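CobC (Shigella flexneri 2a, PDB 6NRU) is an alpha-ribazole phosphatase of the histidine phosphatase superfamily that probably also dephosphorylates adenosylcobalamin 5'-phosphate in vitamin B12 assembly. Local coordinates at residues 21-26 with 86-92; 44-49 with 199-204; 50-56 with 144-150. Residues are numbered along the deposited sequence.

Contact 1 of 3, residues 21-26 with 86-92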
loop_
_atom_site.group_PDB
_atom_site.type_symbol
_atom_site.label_atom_id
_atom_site.label_comp_id
_atom_site.label_asym_id
_atom_site.label_seq_id
_atom_site.Cartn_x
_atom_site.Cartn_y
_atom_site.Cartn_z
ATOM N N LEU A 21 -1.822 15.188 7.010
ATOM C CA LEU A 21 -0.511 15.516 6.476
ATOM C C LEU A 21 -0.111 14.536 5.381
ATOM O O LEU A 21 -0.598 13.405 5.318
ATOM C CB LEU A 21 0.545 15.507 7.583
ATOM C CG LEU A 21 0.308 16.450 8.763
ATOM C CD1 LEU A 21 1.315 16.181 9.873
ATOM C CD2 LEU A 21 0.371 17.903 8.316
ATOM N N TYR A 22 0.781 14.994 4.509
ATOM C CA TYR A 22 1.445 14.095 3.578
ATOM C C TYR A 22 2.376 13.177 4.355
ATOM O O TYR A 22 3.152 13.638 5.199
ATOM C CB TYR A 22 2.221 14.892 2.534
ATOM C CG TYR A 22 1.338 15.528 1.488
ATOM C CD1 TYR A 22 1.075 14.877 0.290
ATOM C CD2 TYR A 22 0.759 16.775 1.700
ATOM C CE1 TYR A 22 0.268 15.449 -0.671
ATOM C CE2 TYR A 22 -0.052 17.357 0.744
ATOM C CZ TYR A 22 -0.294 16.690 -0.440
ATOM O OH TYR A 22 -1.101 17.258 -1.398
ATOM N N SER A 23 2.292 11.875 4.087
ATOM C CA SER A 23 3.045 10.902 4.872
ATOM C C SER A 23 4.391 10.583 4.228
ATOM O O SER A 23 5.448 10.906 4.782
ATOM C CB SER A 23 2.217 9.629 5.061
ATOM O OG SER A 23 2.543 9.002 6.286
ATOM N N GLY A 24 4.364 9.949 3.059
ATOM C CA GLY A 24 5.608 9.634 2.378
ATOM C C GLY A 24 6.436 8.639 3.162
ATOM O O GLY A 24 5.914 7.721 3.806
ATOM N N HIS A 25 7.751 8.824 3.116
ATOM C CA HIS A 25 8.668 7.927 3.799
ATOM C C HIS A 25 8.846 8.266 5.273
ATOM O O HIS A 25 9.533 7.521 5.980
ATOM C CB HIS A 25 10.026 7.946 3.094
ATOM C CG HIS A 25 10.053 7.164 1.818
ATOM N ND1 HIS A 25 11.208 6.611 1.308
ATOM C CD2 HIS A 25 9.065 6.839 0.950
ATOM C CE1 HIS A 25 10.930 5.979 0.181
ATOM N NE2 HIS A 25 9.637 6.104 -0.058
ATOM N N ALA A 26 8.242 9.350 5.752
ATOM C CA ALA A 26 8.453 9.778 7.126
ATOM C C ALA A 26 7.914 8.734 8.103
ATOM O O ALA A 26 6.880 8.114 7.840
ATOM C CB ALA A 26 7.778 11.125 7.375
ATOM N N PHE A 86 7.906 8.806 -2.212
ATOM C CA PHE A 86 8.757 9.710 -1.444
ATOM C C PHE A 86 8.420 11.150 -1.822
ATOM O O PHE A 86 8.709 11.591 -2.939
ATOM C CB PHE A 86 10.231 9.405 -1.691
ATOM C CG PHE A 86 11.163 10.360 -1.010
ATOM C CD1 PHE A 86 11.132 10.513 0.366
ATOM C CD2 PHE A 86 12.065 11.110 -1.742
ATOM C CE1 PHE A 86 11.983 11.394 0.998
ATOM C CE2 PHE A 86 12.921 11.993 -1.115
ATOM C CZ PHE A 86 12.879 12.135 0.256
ATOM N N PHE A 87 7.814 11.884 -0.892
ATOM C CA PHE A 87 7.353 13.241 -1.153
ATOM C C PHE A 87 8.416 14.302 -0.890
ATOM O O PHE A 87 8.130 15.494 -1.043
ATOM C CB PHE A 87 6.104 13.538 -0.315
ATOM C CG PHE A 87 4.814 13.143 -0.983
ATOM C CD1 PHE A 87 4.236 13.961 -1.943
ATOM C CD2 PHE A 87 4.178 11.957 -0.648
ATOM C CE1 PHE A 87 3.047 13.603 -2.557
ATOM C CE2 PHE A 87 2.991 11.591 -1.260
ATOM C CZ PHE A 87 2.424 12.415 -2.215
ATOM N N GLY A 88 9.622 13.906 -0.497
ATOM C CA GLY A 88 10.709 14.867 -0.387
ATOM C C GLY A 88 10.468 15.891 0.705
ATOM O O GLY A 88 10.209 15.549 1.865
ATOM N N ASP A 89 10.560 17.170 0.333
ATOM C CA ASP A 89 10.404 18.250 1.303
ATOM C C ASP A 89 8.971 18.382 1.803
ATOM O O ASP A 89 8.746 19.042 2.823
ATOM C CB ASP A 89 10.857 19.581 0.694
ATOM C CG ASP A 89 12.370 19.684 0.558
ATOM O OD1 ASP A 89 13.095 19.142 1.420
ATOM O OD2 ASP A 89 12.837 20.321 -0.410
ATOM N N TRP A 90 8.006 17.772 1.118
ATOM C CA TRP A 90 6.593 17.939 1.434
ATOM C C TRP A 90 6.087 16.979 2.503
ATOM O O TRP A 90 4.909 17.053 2.866
ATOM C CB TRP A 90 5.745 17.767 0.171
ATOM C CG TRP A 90 5.946 18.843 -0.846
ATOM C CD1 TRP A 90 6.657 19.998 -0.693
ATOM C CD2 TRP A 90 5.423 18.869 -2.177
ATOM N NE1 TRP A 90 6.611 20.740 -1.848
ATOM C CE2 TRP A 90 5.860 20.066 -2.776
ATOM C CE3 TRP A 90 4.627 17.994 -2.922
ATOM C CZ2 TRP A 90 5.531 20.410 -4.084
ATOM C CZ3 TRP A 90 4.300 18.338 -4.222
ATOM C CH2 TRP A 90 4.752 19.534 -4.789
ATOM N N GLU A 91 6.932 16.083 3.010
ATOM C CA GLU A 91 6.478 15.104 3.985
ATOM C C GLU A 91 6.222 15.764 5.336
ATOM O O GLU A 91 6.849 16.764 5.696
ATOM C CB GLU A 91 7.504 13.981 4.127
ATOM C CG GLU A 91 7.951 13.407 2.796
ATOM C CD GLU A 91 8.615 12.052 2.923
ATOM O OE1 GLU A 91 9.344 11.829 3.913
ATOM O OE2 GLU A 91 8.410 11.207 2.025
HETATM N N MSE A 92 5.281 15.187 6.083
HETATM C CA MSE A 92 4.834 15.719 7.372
HETATM C C MSE A 92 4.392 17.177 7.290
HETATM O O MSE A 92 4.602 17.948 8.226
HETATM C CB MSE A 92 5.931 15.574 8.428
HETATM C CG MSE A 92 6.353 14.145 8.670
HETATM SE SE MSE A 92 4.817 13.007 9.036
HETATM C CE MSE A 92 4.592 13.369 10.944
#
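Two loops of the histidine phosphatase fold meet beside the probable catalytic Glu84 and His11, with the type II' turn Ser23-Ala26 laid against residues 86-92. The key side chain is Glu91: chi1 m and chi2 t extend it alongside the turn, where Glu91 OE2 accepts hydrogen bonds from His25 N at 2.7 Å and, within its own loop, from Phe87 N at 3.1 Å. Gly24 CA, at positive phi, lies 3.2 Å from Glu91 OE2, and a CB on Gly24 would clash with that oxygen. Tyr22 (m) turns its ring edge to the face of Phe87 (m), centroids 5.0 Å apart, while its OH bonds to Tyr106. Phe86 (t) sets its ring edge toward the face of His25 (m), and Phe86 CB lies 3.8 Å from the centroid of the His25 ring, over its face, a CH-pi contact. Met92, a selenomethionine with CB directed away, has chi1, chi2 and chi3 all m; Met92 CG lies 3.6 Å from Ala26 CB, and Met92 N donates to Tyr22 O at 2.8 Å.

Contact 2 of 3, residues 44-49 with 199-204. With SO4 (sulfate ion), chain M.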
loop_
_atom_site.group_PDB
_atom_site.type_symbol
_atom_site.label_atom_id
_atom_site.label_comp_id
_atom_site.label_asym_id
_atom_site.label_seq_id
_atom_site.Cartn_x
_atom_site.Cartn_y
_atom_site.Cartn_z
ATOM N N LEU A 44 -9.348 -11.607 11.574
ATOM C CA LEU A 44 -10.160 -11.730 10.369
ATOM C C LEU A 44 -9.539 -12.698 9.372
ATOM O O LEU A 44 -10.263 -13.324 8.590
ATOM C CB LEU A 44 -10.363 -10.363 9.713
ATOM C CG LEU A 44 -11.420 -9.445 10.328
ATOM C CD1 LEU A 44 -11.582 -8.193 9.487
ATOM C CD2 LEU A 44 -12.741 -10.184 10.463
ATOM N N LEU A 45 -8.211 -12.835 9.390
ATOM C CA LEU A 45 -7.475 -13.703 8.480
ATOM C C LEU A 45 -6.644 -14.732 9.241
ATOM O O LEU A 45 -5.576 -15.148 8.779
ATOM C CB LEU A 45 -6.585 -12.881 7.558
ATOM C CG LEU A 45 -7.294 -11.704 6.886
ATOM C CD1 LEU A 45 -6.365 -10.503 6.733
ATOM C CD2 LEU A 45 -7.871 -12.130 5.548
ATOM N N ASP A 46 -7.113 -15.141 10.421
ATOM C CA ASP A 46 -6.377 -16.124 11.206
ATOM C C ASP A 46 -6.344 -17.476 10.506
ATOM O O ASP A 46 -5.317 -18.165 10.520
ATOM C CB ASP A 46 -7.003 -16.246 12.596
ATOM C CG ASP A 46 -6.021 -16.746 13.632
ATOM O OD1 ASP A 46 -4.798 -16.616 13.413
ATOM O OD2 ASP A 46 -6.472 -17.270 14.667
ATOM N N ASP A 47 -7.451 -17.867 9.880
ATOM C CA ASP A 47 -7.569 -19.169 9.238
ATOM C C ASP A 47 -7.158 -19.153 7.772
ATOM O O ASP A 47 -7.378 -20.144 7.069
ATOM C CB ASP A 47 -8.999 -19.691 9.370
ATOM C CG ASP A 47 -9.340 -20.085 10.790
ATOM O OD1 ASP A 47 -8.499 -19.859 11.685
ATOM O OD2 ASP A 47 -10.442 -20.631 11.010
ATOM N N VAL A 48 -6.577 -18.059 7.295
ATOM C CA VAL A 48 -6.032 -17.997 5.946
ATOM C C VAL A 48 -4.575 -18.435 6.006
ATOM O O VAL A 48 -3.747 -17.785 6.654
ATOM C CB VAL A 48 -6.163 -16.588 5.351
ATOM C CG1 VAL A 48 -5.511 -16.537 3.981
ATOM C CG2 VAL A 48 -7.629 -16.184 5.268
ATOM N N SER A 49 -4.261 -19.540 5.333
ATOM C CA SER A 49 -2.934 -20.147 5.404
ATOM C C SER A 49 -2.014 -19.453 4.408
ATOM O O SER A 49 -1.867 -19.872 3.259
ATOM C CB SER A 49 -3.016 -21.643 5.134
ATOM O OG SER A 49 -3.949 -21.920 4.104
ATOM N N ARG A 199 -14.297 -6.374 5.627
ATOM C CA ARG A 199 -14.105 -6.490 7.067
ATOM C C ARG A 199 -14.663 -7.805 7.594
ATOM O O ARG A 199 -14.909 -7.934 8.797
ATOM C CB ARG A 199 -14.747 -5.311 7.797
ATOM C CG ARG A 199 -13.989 -4.010 7.645
ATOM C CD ARG A 199 -14.813 -2.833 8.129
ATOM N NE ARG A 199 -14.410 -1.596 7.471
ATOM C CZ ARG A 199 -13.471 -0.777 7.934
ATOM N NH1 ARG A 199 -12.836 -1.065 9.063
ATOM N NH2 ARG A 199 -13.163 0.327 7.267
ATOM N N ALA A 200 -14.876 -8.779 6.715
ATOM C CA ALA A 200 -15.368 -10.089 7.104
ATOM C C ALA A 200 -14.206 -11.051 7.328
ATOM O O ALA A 200 -13.051 -10.763 7.007
ATOM C CB ALA A 200 -16.317 -10.639 6.042
ATOM N N ILE A 201 -14.529 -12.214 7.895
ATOM C CA ILE A 201 -13.528 -13.257 8.082
ATOM C C ILE A 201 -13.110 -13.788 6.720
ATOM O O ILE A 201 -13.955 -14.132 5.883
ATOM C CB ILE A 201 -14.076 -14.378 8.978
ATOM C CG1 ILE A 201 -14.323 -13.858 10.392
ATOM C CG2 ILE A 201 -13.116 -15.557 9.012
ATOM C CD1 ILE A 201 -14.854 -14.908 11.340
ATOM N N GLY A 202 -11.803 -13.843 6.484
ATOM C CA GLY A 202 -11.312 -14.343 5.218
ATOM C C GLY A 202 -11.585 -15.826 5.050
ATOM O O GLY A 202 -11.706 -16.580 6.015
ATOM N N VAL A 203 -11.696 -16.242 3.794
ATOM C CA VAL A 203 -11.840 -17.646 3.432
ATOM C C VAL A 203 -10.900 -17.918 2.269
ATOM O O VAL A 203 -10.985 -17.250 1.231
ATOM C CB VAL A 203 -13.286 -18.011 3.061
ATOM C CG1 VAL A 203 -13.342 -19.410 2.470
ATOM C CG2 VAL A 203 -14.193 -17.911 4.280
ATOM N N GLU A 204 -10.006 -18.888 2.441
ATOM C CA GLU A 204 -9.046 -19.211 1.395
ATOM C C GLU A 204 -9.759 -19.730 0.151
ATOM O O GLU A 204 -10.767 -20.439 0.239
ATOM C CB GLU A 204 -8.045 -20.247 1.905
ATOM C CG GLU A 204 -6.926 -20.569 0.933
ATOM C CD GLU A 204 -5.991 -21.633 1.464
ATOM O OE1 GLU A 204 -5.827 -21.713 2.700
ATOM O OE2 GLU A 204 -5.427 -22.392 0.649
HETATM S S SO4 M . -12.074 1.077 12.242
HETATM O O1 SO4 M . -11.406 0.485 11.087
HETATM O O2 SO4 M . -11.963 2.529 12.172
HETATM O O3 SO4 M . -13.484 0.701 12.235
HETATM O O4 SO4 M . -11.450 0.602 13.475
#
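Here the C-terminal tail of the chain runs past the end of helix 32-44 and the type I turn Leu45-Val48 that follows it. Arg199 directs its CB away from residues 44-49; Arg199 NH1 donates to SO4 O1 at 2.9 Å, a sulfate probably from the crystallisation liquor that Arg33 and Gln37 of helix 32-44 also bind. Its backbone faces Leu44, whose CD1 lies 3.4 Å from Arg199 O. Ala200 continues this packing, its O being 3.5 Å from Leu44 CD2 while also accepting a bond from Trp181. The CA atoms of Ile201 and Leu44 are 4.3 Å apart, the nearest such pair; Ile201 CA makes a CA-H...O contact of 3.3 Å with Leu44 O, and Ile201 CG1 rests 4.0 Å from Leu44 CD2. Gly202 N then donates to the same Leu44 O at 2.7 Å and 165°, fixing the tail to the last helical residue. A CB on Gly202 would clash with Leu45 CD2, which sits 4.1 Å from Gly202 CA, and would crowd Val48 CG2. The CA-CB bond of Val203 points away, whereas that of Glu204 points toward residues 44-49, near Ser49. The whole contact lies away from the active site: Leu45 also packs on Trp7 and Ile9 of strand 5-10 and Val48 on Trp7, and the tail after strand 190-198 lies against the connection from helix 32-44 to strand 52-55.

Contact 3 of 3, residues 50-56 with 144-150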
loop_
_atom_site.group_PDB
_atom_site.type_symbol
_atom_site.label_atom_id
_atom_site.label_comp_id
_atom_site.label_asym_id
_atom_site.label_seq_id
_atom_site.Cartn_x
_atom_site.Cartn_y
_atom_site.Cartn_z
ATOM N N PHE A 50 -1.381 -18.376 4.861
ATOM C CA PHE A 50 -0.371 -17.716 4.051
ATOM C C PHE A 50 0.903 -18.552 4.001
ATOM O O PHE A 50 1.203 -19.330 4.911
ATOM C CB PHE A 50 -0.049 -16.328 4.609
ATOM C CG PHE A 50 -1.248 -15.435 4.763
ATOM C CD1 PHE A 50 -1.763 -14.750 3.677
ATOM C CD2 PHE A 50 -1.850 -15.272 6.001
ATOM C CE1 PHE A 50 -2.859 -13.925 3.821
ATOM C CE2 PHE A 50 -2.947 -14.447 6.150
ATOM C CZ PHE A 50 -3.453 -13.772 5.059
ATOM N N ASP A 51 1.651 -18.386 2.914
ATOM C CA ASP A 51 2.970 -18.982 2.778
ATOM C C ASP A 51 4.037 -17.949 2.457
ATOM O O ASP A 51 5.206 -18.320 2.285
ATOM C CB ASP A 51 2.961 -20.077 1.702
ATOM C CG ASP A 51 2.175 -19.681 0.470
ATOM O OD1 ASP A 51 1.948 -20.554 -0.396
ATOM O OD2 ASP A 51 1.785 -18.499 0.366
ATOM N N LEU A 52 3.676 -16.670 2.379
ATOM C CA LEU A 52 4.634 -15.618 2.082
ATOM C C LEU A 52 4.045 -14.284 2.518
ATOM O O LEU A 52 2.841 -14.059 2.379
ATOM C CB LEU A 52 4.981 -15.585 0.589
ATOM C CG LEU A 52 6.116 -14.643 0.185
ATOM C CD1 LEU A 52 7.418 -15.033 0.881
ATOM C CD2 LEU A 52 6.289 -14.635 -1.321
ATOM N N VAL A 53 4.896 -13.409 3.049
ATOM C CA VAL A 53 4.501 -12.055 3.420
ATOM C C VAL A 53 5.490 -11.089 2.782
ATOM O O VAL A 53 6.701 -11.198 3.002
ATOM C CB VAL A 53 4.458 -11.850 4.943
ATOM C CG1 VAL A 53 4.122 -10.402 5.263
ATOM C CG2 VAL A 53 3.445 -12.790 5.583
ATOM N N LEU A 54 4.978 -10.157 1.986
ATOM C CA LEU A 54 5.775 -9.093 1.392
ATOM C C LEU A 54 5.318 -7.768 1.983
ATOM O O LEU A 54 4.120 -7.465 1.985
ATOM C CB LEU A 54 5.632 -9.078 -0.130
ATOM C CG LEU A 54 5.754 -10.432 -0.834
ATOM C CD1 LEU A 54 5.508 -10.284 -2.326
ATOM C CD2 LEU A 54 7.116 -11.052 -0.575
ATOM N N CYS A 55 6.265 -6.986 2.485
ATOM C CA CYS A 55 5.954 -5.791 3.252
ATOM C C CYS A 55 6.828 -4.634 2.788
ATOM O O CYS A 55 7.954 -4.831 2.324
ATOM C CB CYS A 55 6.156 -6.045 4.752
ATOM S SG CYS A 55 5.682 -4.693 5.833
ATOM N N SER A 56 6.295 -3.425 2.910
ATOM C CA SER A 56 7.089 -2.247 2.603
ATOM C C SER A 56 8.105 -1.996 3.713
ATOM O O SER A 56 7.991 -2.517 4.826
ATOM C CB SER A 56 6.191 -1.026 2.413
ATOM O OG SER A 56 6.138 -0.239 3.587
ATOM N N TYR A 144 4.305 -19.949 -4.641
ATOM C CA TYR A 144 3.490 -19.624 -3.483
ATOM C C TYR A 144 2.032 -19.478 -3.900
ATOM O O TYR A 144 1.726 -19.149 -5.051
ATOM C CB TYR A 144 3.986 -18.342 -2.805
ATOM C CG TYR A 144 5.411 -18.444 -2.305
ATOM C CD1 TYR A 144 5.683 -18.822 -0.996
ATOM C CD2 TYR A 144 6.483 -18.176 -3.146
ATOM C CE1 TYR A 144 6.984 -18.925 -0.537
ATOM C CE2 TYR A 144 7.786 -18.278 -2.697
ATOM C CZ TYR A 144 8.031 -18.651 -1.392
ATOM O OH TYR A 144 9.331 -18.748 -0.946
ATOM N N GLN A 145 1.133 -19.735 -2.953
ATOM C CA GLN A 145 -0.301 -19.755 -3.217
ATOM C C GLN A 145 -1.059 -18.601 -2.583
ATOM O O GLN A 145 -1.994 -18.080 -3.195
ATOM C CB GLN A 145 -0.907 -21.077 -2.731
ATOM C CG GLN A 145 -0.647 -22.261 -3.657
ATOM C CD GLN A 145 -0.671 -23.596 -2.928
ATOM O OE1 GLN A 145 0.136 -24.484 -3.208
ATOM N NE2 GLN A 145 -1.602 -23.744 -1.993
ATOM N N ASN A 146 -0.690 -18.184 -1.371
ATOM C CA ASN A 146 -1.398 -17.127 -0.646
ATOM C C ASN A 146 -0.369 -16.147 -0.093
ATOM O O ASN A 146 0.117 -16.305 1.029
ATOM C CB ASN A 146 -2.271 -17.710 0.461
ATOM C CG ASN A 146 -3.432 -18.518 -0.083
ATOM O OD1 ASN A 146 -4.470 -17.968 -0.456
ATOM N ND2 ASN A 146 -3.260 -19.835 -0.137
ATOM N N ILE A 147 -0.056 -15.127 -0.883
ATOM C CA ILE A 147 0.928 -14.116 -0.523
ATOM C C ILE A 147 0.192 -12.918 0.059
ATOM O O ILE A 147 -0.692 -12.347 -0.590
ATOM C CB ILE A 147 1.775 -13.707 -1.737
ATOM C CG1 ILE A 147 2.345 -14.950 -2.426
ATOM C CG2 ILE A 147 2.877 -12.749 -1.322
ATOM C CD1 ILE A 147 3.032 -14.661 -3.740
ATOM N N LEU A 148 0.549 -12.543 1.283
ATOM C CA LEU A 148 -0.003 -11.357 1.925
ATOM C C LEU A 148 0.906 -10.166 1.652
ATOM O O LEU A 148 2.124 -10.250 1.848
ATOM C CB LEU A 148 -0.148 -11.572 3.431
ATOM C CG LEU A 148 -0.415 -10.309 4.251
ATOM C CD1 LEU A 148 -1.802 -9.744 3.952
ATOM C CD2 LEU A 148 -0.242 -10.582 5.735
ATOM N N ILE A 149 0.314 -9.062 1.207
ATOM C CA ILE A 149 1.050 -7.844 0.889
ATOM C C ILE A 149 0.592 -6.746 1.838
ATOM O O ILE A 149 -0.593 -6.390 1.860
ATOM C CB ILE A 149 0.849 -7.421 -0.573
ATOM C CG1 ILE A 149 1.408 -8.490 -1.510
ATOM C CG2 ILE A 149 1.503 -6.071 -0.830
ATOM C CD1 ILE A 149 1.414 -8.076 -2.962
ATOM N N VAL A 150 1.528 -6.211 2.618
ATOM C CA VAL A 150 1.267 -5.111 3.540
ATOM C C VAL A 150 1.954 -3.877 2.974
ATOM O O VAL A 150 3.190 -3.807 2.927
ATOM C CB VAL A 150 1.763 -5.420 4.960
ATOM C CG1 VAL A 150 1.301 -4.341 5.927
ATOM C CG2 VAL A 150 1.284 -6.795 5.409
#
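Apolar side chains fill the centre of this pair of neighbouring parallel strands, 52-55 and 146-151, in the mixed sheet at the core of the histidine phosphatase fold. On one face Leu54 CG lies 3.7 Å and Leu52 CD2 3.9 Å from Ile147 CG2, with Ile149 next along. On the other, Val53 CG2 meets Leu148 CD2 at 4.3 Å and Cys55 SG meets Val150 CB at 4.1 Å; Val53 and Cys55 there also touch helix 59-69. The axes of 52-55 and 146-150 approach to 4.7 Å, with a signed crossing angle of -20°. A parallel ladder joins the backbones: Leu148 N to Leu52 O at 3.0 Å, Leu54 N to Leu148 O at 2.9 Å, Val150 N to Leu54 O at 2.9 Å and Ser56 N to Val150 O at 3.1 Å. This last bond lies at the catalytic end of the sheet, where the Val150 side chain is about 5 Å from that of His11, which probably forms the phosphohistidine intermediate, and Ser56 OG bonds to His152. Toward the opposite end, aromatic rings flank the core: Phe50 CD1 sits 3.6 Å from Leu148 CB, and Leu52 CD2 stands 4.0 Å over the centroid of the Tyr144 ring in a CH-pi contact. Beyond them comes the polar edge, governed by Asp51. Asp51 N donates to Asn146 O at 3.2 Å, while the carboxylate straddles the start of the other strand, Asp51 OD1 accepting from Gln145 N at 2.8 Å and Asp51 OD2 from Asn146 N at 3.0 Å.

From the N terminus the chain passes strand 5-10 and opens all three contacts in turn, at 21-26, 44-49 and 50-56, before closing any. Contact 1 closes first, at 86-92, tying the loop after helix 15-18 to the loop before helix 95-101. Contact 3 closes at 144-150, joining two central strands, and contact 2 last, at 199-204, where the tail returns to the end of helix 32-44. Contact 3 thus nests within contact 2, while contact 1 crosses both. Contacts 2 and 3 touch, for instance Ser49 O to Asn146 CB at 3.6 Å; contact 1 lies on the opposite side of the chain's centre, its own centre about 26 Å from that of contact 3.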